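Side-chain contacts in cyclopropane mycolic acid synthase 3 (Mycobacterium tuberculosis, PDB 1L1E), which probably catalyses the S-adenosylmethionine-dependent conversion of a double bond to a cyclopropane ring at the proximal position of alpha mycolic acids: residues A48-A51 / K52-A56; M79-A82 / I83-D87; Q226-Q229 / L230-A233. All blocks are in the same frame, centred on the assembly; numbering follows the deposited sequence.

In the fold
All three contacts are local and follow one another in series, with none nested or crossed and none closing a long loop. Contact 1 lies within helix 45-58, beside the bound S-adenosyl-L-homocysteine. Contact 2 comes next, near the end of helix 77-86 in the beta-alpha-beta unit formed with strands 67-71 and 89-94. The two helices are joined through Asp54 of contact 1 and Arg81 of contact 2. Contact 3 falls much later, where edge strand 221-227 passes into helix 229-245. It meets contact 1 through Gln226 and Leu55, whereas about 13 Å separates its nearest atoms from those of contact 2.

Contact 1 (A48-A51 / K52-A56); sequences AQIA and KIDLA
Gln49 and Lys52 carry the polar side-chain link, lying alongside each other and pointing the same way. Lys52 NZ donates to Gln49 OE1 at 2.8 Å, tilted 23° from the amide's carbonyl plane. The lysine gets there by folding back: CG stands anti to the backbone N (chi1 174°), and bends at the next three torsions curl the chain so that NZ ends beside Gln49 OE1. NZ is also hydrogen-bonded to Ser34 OG and Cys35 O, while Gln49 NE2 reaches Ser34 O, so a long amine and a two-ended amide suit this buried place.

Of charged groups, Asp54 passes obliquely by Ile50, with OD2 4.1 Å from Ile50 CG2, and forms a salt bridge with Arg81 of helix 77-86.

The helical i to i+4 bonds include Asp54 N to Ile50 O at 3.0 Å and Ile53 N to Gln49 O at 3.1 Å.

Apolar contact falls to the isoleucines, whose CD1 methyls stand 4.3 Å apart. The Ile53 side chain continues onto Ala77 and Thr78 of helix 77-86.

Three hydrogen-bond partners thus hold the buried NZ, tying this helix to the loop with Ser34, a cofactor-binding residue by similarity.

Contact 2 (M79-A82 / I83-D87); sequences MRRA and IEKYD
Arg81 crosses Lys85 at a slant, one helical turn on. A bend at chi2 (70°) leans the arginine toward Lys85, so that Lys85 CB lies over one face of its guanidinium and Lys85 CD stands 3.7 Å from Arg81 NH2. Lys85 NZ comes within 4.0 Å of the same nitrogen. The closeness of these like charges is probably offset by Asp54 of helix 45-58, the anion they share, though its ion pair with Lys85 is long and weak.

Tyr86 presents its ring edge to Arg81 O, while Lys85 CG rests 3.6 Å above one face, toward the rim. Its hydroxyl makes a weak hydrogen bond with Asp54.

Arg80 and Glu84 are paired as a salt bridge through Arg80 NE and Glu84 OE1, but the place of that oxygen is doubtful. Both chains are extended, as long charged residues can be on the outer side of a helix.

On the inward side, Ala82 and Ile83 pack on Val90; the small alanine suits close approach to that strand. Backbone bonds such as Lys85 N to Arg81 O (2.8 Å) continue until Tyr86 N to Ala82 O, which is weak, and Asp87 leaves the helix with positive phi (56°). This is the connecting helix of a beta-alpha-beta crossover in the Rossmann-like methyltransferase fold.

Contact 3 (Q226-Q229 / L230-A233); sequences QSLQ and LHYA
Leu228 O accepts two backbone hydrogen bonds where strand 221-227 gives way to helix 229-245. Tyr232 N approaches at 3.2 Å, nearly in line with the carbonyl (C=O...N angle 169°), whereas His231 N comes from above the carbonyl plane at 2.9 Å. Leu228 occupies the N-cap position, but its apolar side chain has no group to accept from the first turn. Gln229 O receives two weaker bonds, from Tyr232 N at 3.2 Å and Ala233 N at 3.5 Å; Tyr232 N is therefore shared between two carbonyls. His231 O is hydrogen-bonded to Thr235 OG1, and the Leu228 backbone pairs with Val280 of strand 279-286.

Leu228 CD2 lies 3.6 Å from His231 CD2, obliquely to the imidazole; CG beside its own backbone N (chi1 -66°) brings the histidine ring against the leucine. Tyr37 adjoins both side chains.

Gln229 extends away from this cluster to donate through NE2 to Thr278 O, a use that suits a long amide. Tyr232 runs inward, edge-to-face with Phe273 and beside a carbonate probably taken from the crystallisation liquor, about 5 Å from the side chain of Cys269, the active-site residue by similarity.

The helix thus starts on backbone bonds, without a side-chain cap from Leu228. Its first turn places Tyr232 beside the carbonate site, consistent with a role in shaping the pocket.

Contact 1 (A48-A51 / K52-A56)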
loop_
_atom_site.group_PDB
_atom_site.type_symbol
_atom_site.label_atom_id
_atom_site.label_comp_id
_atom_site.label_asym_id
_atom_site.label_seq_id
_atom_site.Cartn_x
_atom_site.Cartn_y
_atom_site.Cartn_z
ATOM N N ALA A 48 10.336 -2.566 10.563
ATOM C CA ALA A 48 8.926 -2.946 10.478
ATOM C C ALA A 48 8.391 -2.902 9.049
ATOM O O ALA A 48 7.420 -3.590 8.728
ATOM C CB ALA A 48 8.085 -2.059 11.394
ATOM N N GLN A 49 9.005 -2.091 8.193
ATOM C CA GLN A 49 8.570 -2.021 6.792
ATOM C C GLN A 49 9.152 -3.230 6.068
ATOM O O GLN A 49 8.539 -3.776 5.141
ATOM C CB GLN A 49 9.043 -0.718 6.126
ATOM C CG GLN A 49 8.353 0.537 6.654
ATOM C CD GLN A 49 6.884 0.642 6.233
ATOM O OE1 GLN A 49 6.217 -0.363 5.983
ATOM N NE2 GLN A 49 6.376 1.868 6.173
ATOM N N ILE A 50 10.344 -3.660 6.478
ATOM C CA ILE A 50 10.927 -4.840 5.849
ATOM C C ILE A 50 10.127 -6.050 6.322
ATOM O O ILE A 50 9.921 -7.010 5.574
ATOM C CB ILE A 50 12.424 -5.006 6.207
ATOM C CG1 ILE A 50 13.246 -3.935 5.482
ATOM C CG2 ILE A 50 12.903 -6.414 5.848
ATOM C CD1 ILE A 50 13.235 -4.046 3.967
ATOM N N ALA A 51 9.647 -5.989 7.565
ATOM C CA ALA A 51 8.841 -7.072 8.116
ATOM C C ALA A 51 7.508 -7.199 7.357
ATOM O O ALA A 51 7.001 -8.309 7.143
ATOM C CB ALA A 51 8.569 -6.823 9.592
ATOM N N LYS A 52 6.938 -6.063 6.964
ATOM C CA LYS A 52 5.678 -6.072 6.230
ATOM C C LYS A 52 5.896 -6.644 4.821
ATOM O O LYS A 52 5.094 -7.445 4.327
ATOM C CB LYS A 52 5.104 -4.649 6.193
ATOM C CG LYS A 52 3.853 -4.463 5.333
ATOM C CD LYS A 52 4.205 -4.170 3.872
ATOM C CE LYS A 52 5.061 -2.891 3.701
ATOM N NZ LYS A 52 4.449 -1.621 4.245
ATOM N N ILE A 53 6.982 -6.243 4.175
ATOM C CA ILE A 53 7.293 -6.753 2.842
ATOM C C ILE A 53 7.428 -8.291 2.903
ATOM O O ILE A 53 6.821 -9.011 2.101
ATOM C CB ILE A 53 8.584 -6.102 2.311
ATOM C CG1 ILE A 53 8.347 -4.608 2.115
ATOM C CG2 ILE A 53 9.033 -6.776 1.031
ATOM C CD1 ILE A 53 9.589 -3.817 1.743
ATOM N N ASP A 54 8.182 -8.809 3.874
ATOM C CA ASP A 54 8.324 -10.265 3.994
ATOM C C ASP A 54 6.987 -10.941 4.330
ATOM O O ASP A 54 6.717 -12.063 3.902
ATOM C CB ASP A 54 9.360 -10.646 5.071
ATOM C CG ASP A 54 10.783 -10.244 4.697
ATOM O OD1 ASP A 54 11.027 -9.879 3.522
ATOM O OD2 ASP A 54 11.662 -10.291 5.586
ATOM N N LEU A 55 6.144 -10.267 5.101
ATOM C CA LEU A 55 4.851 -10.850 5.452
ATOM C C LEU A 55 3.988 -11.031 4.206
ATOM O O LEU A 55 3.405 -12.094 3.984
ATOM C CB LEU A 55 4.113 -9.956 6.455
ATOM C CG LEU A 55 2.686 -10.399 6.809
ATOM C CD1 LEU A 55 2.721 -11.688 7.649
ATOM C CD2 LEU A 55 1.981 -9.281 7.578
ATOM N N ALA A 56 3.913 -9.983 3.395
ATOM C CA ALA A 56 3.117 -10.021 2.172
ATOM C C ALA A 56 3.660 -11.033 1.184
ATOM O O ALA A 56 2.934 -11.883 0.699
ATOM C CB ALA A 56 3.077 -8.643 1.533
#

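Contact 2 (M79-A82 / I83-D87)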
loop_
_atom_site.group_PDB
_atom_site.type_symbol
_atom_site.label_atom_id
_atom_site.label_comp_id
_atom_site.label_asym_id
_atom_site.label_seq_id
_atom_site.Cartn_x
_atom_site.Cartn_y
_atom_site.Cartn_z
ATOM N N MET A 79 9.973 -4.834 -4.648
ATOM C CA MET A 79 10.572 -5.568 -5.745
ATOM C C MET A 79 12.050 -5.832 -5.457
ATOM O O MET A 79 12.559 -6.899 -5.787
ATOM C CB MET A 79 10.411 -4.808 -7.060
ATOM C CG MET A 79 8.966 -4.709 -7.540
ATOM S SD MET A 79 8.838 -4.044 -9.217
ATOM C CE MET A 79 9.078 -2.338 -8.895
ATOM N N ARG A 80 12.743 -4.874 -4.845
ATOM C CA ARG A 80 14.150 -5.112 -4.541
ATOM C C ARG A 80 14.262 -6.297 -3.586
ATOM O O ARG A 80 15.106 -7.168 -3.767
ATOM C CB ARG A 80 14.812 -3.894 -3.894
ATOM C CG ARG A 80 16.315 -4.092 -3.781
ATOM C CD ARG A 80 16.971 -3.246 -2.719
ATOM N NE ARG A 80 18.397 -3.556 -2.689
ATOM C CZ ARG A 80 19.278 -3.072 -3.558
ATOM N NH1 ARG A 80 18.879 -2.244 -4.514
ATOM N NH2 ARG A 80 20.552 -3.440 -3.490
ATOM N N ARG A 81 13.411 -6.322 -2.563
ATOM C CA ARG A 81 13.422 -7.418 -1.608
ATOM C C ARG A 81 13.113 -8.739 -2.322
ATOM O O ARG A 81 13.802 -9.742 -2.115
ATOM C CB ARG A 81 12.390 -7.177 -0.497
ATOM C CG ARG A 81 12.407 -8.235 0.615
ATOM C CD ARG A 81 13.675 -8.142 1.470
ATOM N NE ARG A 81 13.526 -8.881 2.716
ATOM C CZ ARG A 81 14.421 -8.912 3.702
ATOM N NH1 ARG A 81 15.563 -8.239 3.605
ATOM N NH2 ARG A 81 14.166 -9.618 4.793
ATOM N N ALA A 82 12.075 -8.745 -3.155
ATOM C CA ALA A 82 11.700 -9.958 -3.892
ATOM C C ALA A 82 12.886 -10.546 -4.660
ATOM O O ALA A 82 13.084 -11.766 -4.685
ATOM C CB ALA A 82 10.557 -9.655 -4.864
ATOM N N ILE A 83 13.667 -9.677 -5.292
ATOM C CA ILE A 83 14.827 -10.128 -6.063
ATOM C C ILE A 83 15.897 -10.708 -5.148
ATOM O O ILE A 83 16.290 -11.863 -5.294
ATOM C CB ILE A 83 15.478 -8.966 -6.855
ATOM C CG1 ILE A 83 14.491 -8.393 -7.873
ATOM C CG2 ILE A 83 16.745 -9.470 -7.561
ATOM C CD1 ILE A 83 15.040 -7.231 -8.682
ATOM N N GLU A 84 16.343 -9.899 -4.196
ATOM C CA GLU A 84 17.402 -10.287 -3.261
ATOM C C GLU A 84 17.111 -11.428 -2.299
ATOM O O GLU A 84 17.939 -12.329 -2.140
ATOM C CB GLU A 84 17.860 -9.066 -2.466
ATOM C CG GLU A 84 18.551 -8.013 -3.303
ATOM C CD GLU A 84 18.985 -6.820 -2.479
ATOM O OE1 GLU A 84 19.591 -5.890 -3.059
ATOM O OE2 GLU A 84 18.722 -6.813 -1.251
ATOM N N LYS A 85 15.954 -11.404 -1.641
ATOM C CA LYS A 85 15.635 -12.470 -0.699
ATOM C C LYS A 85 14.941 -13.682 -1.300
ATOM O O LYS A 85 15.198 -14.811 -0.886
ATOM C CB LYS A 85 14.775 -11.946 0.467
ATOM C CG LYS A 85 14.390 -13.053 1.448
ATOM C CD LYS A 85 13.600 -12.560 2.657
ATOM C CE LYS A 85 13.177 -13.752 3.515
ATOM N NZ LYS A 85 12.731 -13.347 4.876
ATOM N N TYR A 86 14.060 -13.465 -2.271
ATOM C CA TYR A 86 13.339 -14.586 -2.853
ATOM C C TYR A 86 13.837 -15.009 -4.233
ATOM O O TYR A 86 13.391 -16.011 -4.776
ATOM C CB TYR A 86 11.838 -14.265 -2.886
ATOM C CG TYR A 86 11.286 -13.894 -1.515
ATOM C CD1 TYR A 86 11.476 -12.612 -0.986
ATOM C CD2 TYR A 86 10.612 -14.833 -0.733
ATOM C CE1 TYR A 86 11.007 -12.277 0.291
ATOM C CE2 TYR A 86 10.138 -14.507 0.552
ATOM C CZ TYR A 86 10.341 -13.232 1.049
ATOM O OH TYR A 86 9.879 -12.908 2.304
ATOM N N ASP A 87 14.757 -14.237 -4.798
ATOM C CA ASP A 87 15.354 -14.553 -6.095
ATOM C C ASP A 87 14.360 -14.726 -7.254
ATOM O O ASP A 87 14.435 -15.697 -8.016
ATOM C CB ASP A 87 16.224 -15.809 -5.943
ATOM C CG ASP A 87 17.057 -16.097 -7.169
ATOM O OD1 ASP A 87 17.445 -15.130 -7.856
ATOM O OD2 ASP A 87 17.335 -17.287 -7.439
#

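Contact 3 (Q226-Q229 / L230-A233)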
loop_
_atom_site.group_PDB
_atom_site.type_symbol
_atom_site.label_atom_id
_atom_site.label_comp_id
_atom_site.label_asym_id
_atom_site.label_seq_id
_atom_site.Cartn_x
_atom_site.Cartn_y
_atom_site.Cartn_z
ATOM N N GLN A 226 -5.859 -10.865 7.062
ATOM C CA GLN A 226 -5.140 -10.496 8.271
ATOM C C GLN A 226 -5.284 -9.010 8.474
ATOM O O GLN A 226 -5.049 -8.241 7.550
ATOM C CB GLN A 226 -3.650 -10.860 8.148
ATOM C CG GLN A 226 -2.767 -10.294 9.273
ATOM C CD GLN A 226 -1.382 -10.944 9.299
ATOM O OE1 GLN A 226 -1.022 -11.685 8.381
ATOM N NE2 GLN A 226 -0.604 -10.666 10.350
ATOM N N SER A 227 -5.696 -8.603 9.673
ATOM C CA SER A 227 -5.845 -7.183 9.964
ATOM C C SER A 227 -4.576 -6.657 10.631
ATOM O O SER A 227 -3.941 -7.358 11.418
ATOM C CB SER A 227 -7.050 -6.943 10.875
ATOM O OG SER A 227 -6.906 -7.659 12.082
ATOM N N LEU A 228 -4.210 -5.423 10.308
ATOM C CA LEU A 228 -3.016 -4.791 10.861
ATOM C C LEU A 228 -3.367 -3.440 11.464
ATOM O O LEU A 228 -2.539 -2.535 11.519
ATOM C CB LEU A 228 -1.982 -4.596 9.751
ATOM C CG LEU A 228 -1.399 -5.892 9.182
ATOM C CD1 LEU A 228 -0.535 -5.569 7.978
ATOM C CD2 LEU A 228 -0.580 -6.604 10.260
ATOM N N GLN A 229 -4.608 -3.318 11.917
ATOM C CA GLN A 229 -5.113 -2.077 12.484
ATOM C C GLN A 229 -4.146 -1.261 13.345
ATOM O O GLN A 229 -3.845 -0.103 13.020
ATOM C CB GLN A 229 -6.386 -2.375 13.282
ATOM C CG GLN A 229 -7.126 -1.143 13.780
ATOM C CD GLN A 229 -8.477 -1.503 14.363
ATOM O OE1 GLN A 229 -8.565 -2.278 15.316
ATOM N NE2 GLN A 229 -9.543 -0.955 13.782
ATOM N N LEU A 230 -3.663 -1.858 14.433
ATOM C CA LEU A 230 -2.773 -1.150 15.353
ATOM C C LEU A 230 -1.370 -0.901 14.809
ATOM O O LEU A 230 -0.644 -0.048 15.314
ATOM C CB LEU A 230 -2.697 -1.900 16.691
ATOM C CG LEU A 230 -4.048 -2.114 17.401
ATOM C CD1 LEU A 230 -3.830 -2.784 18.751
ATOM C CD2 LEU A 230 -4.764 -0.780 17.587
ATOM N N HIS A 231 -0.972 -1.644 13.786
ATOM C CA HIS A 231 0.348 -1.431 13.207
ATOM C C HIS A 231 0.299 -0.152 12.383
ATOM O O HIS A 231 1.300 0.550 12.251
ATOM C CB HIS A 231 0.751 -2.621 12.333
ATOM C CG HIS A 231 0.954 -3.892 13.105
ATOM N ND1 HIS A 231 2.128 -4.185 13.770
ATOM C CD2 HIS A 231 0.117 -4.928 13.349
ATOM C CE1 HIS A 231 2.007 -5.347 14.387
ATOM N NE2 HIS A 231 0.795 -5.818 14.149
ATOM N N TYR A 232 -0.868 0.173 11.836
ATOM C CA TYR A 232 -0.956 1.388 11.037
ATOM C C TYR A 232 -0.937 2.619 11.930
ATOM O O TYR A 232 -0.340 3.631 11.583
ATOM C CB TYR A 232 -2.206 1.379 10.148
ATOM C CG TYR A 232 -2.144 2.394 9.026
ATOM C CD1 TYR A 232 -0.929 2.689 8.397
ATOM C CD2 TYR A 232 -3.295 3.028 8.561
ATOM C CE1 TYR A 232 -0.864 3.582 7.339
ATOM C CE2 TYR A 232 -3.241 3.928 7.494
ATOM C CZ TYR A 232 -2.020 4.198 6.889
ATOM O OH TYR A 232 -1.956 5.084 5.834
ATOM N N ALA A 233 -1.575 2.522 13.093
ATOM C CA ALA A 233 -1.602 3.632 14.036
ATOM C C ALA A 233 -0.168 4.017 14.424
ATOM O O ALA A 233 0.175 5.194 14.466
ATOM C CB ALA A 233 -2.400 3.240 15.289
#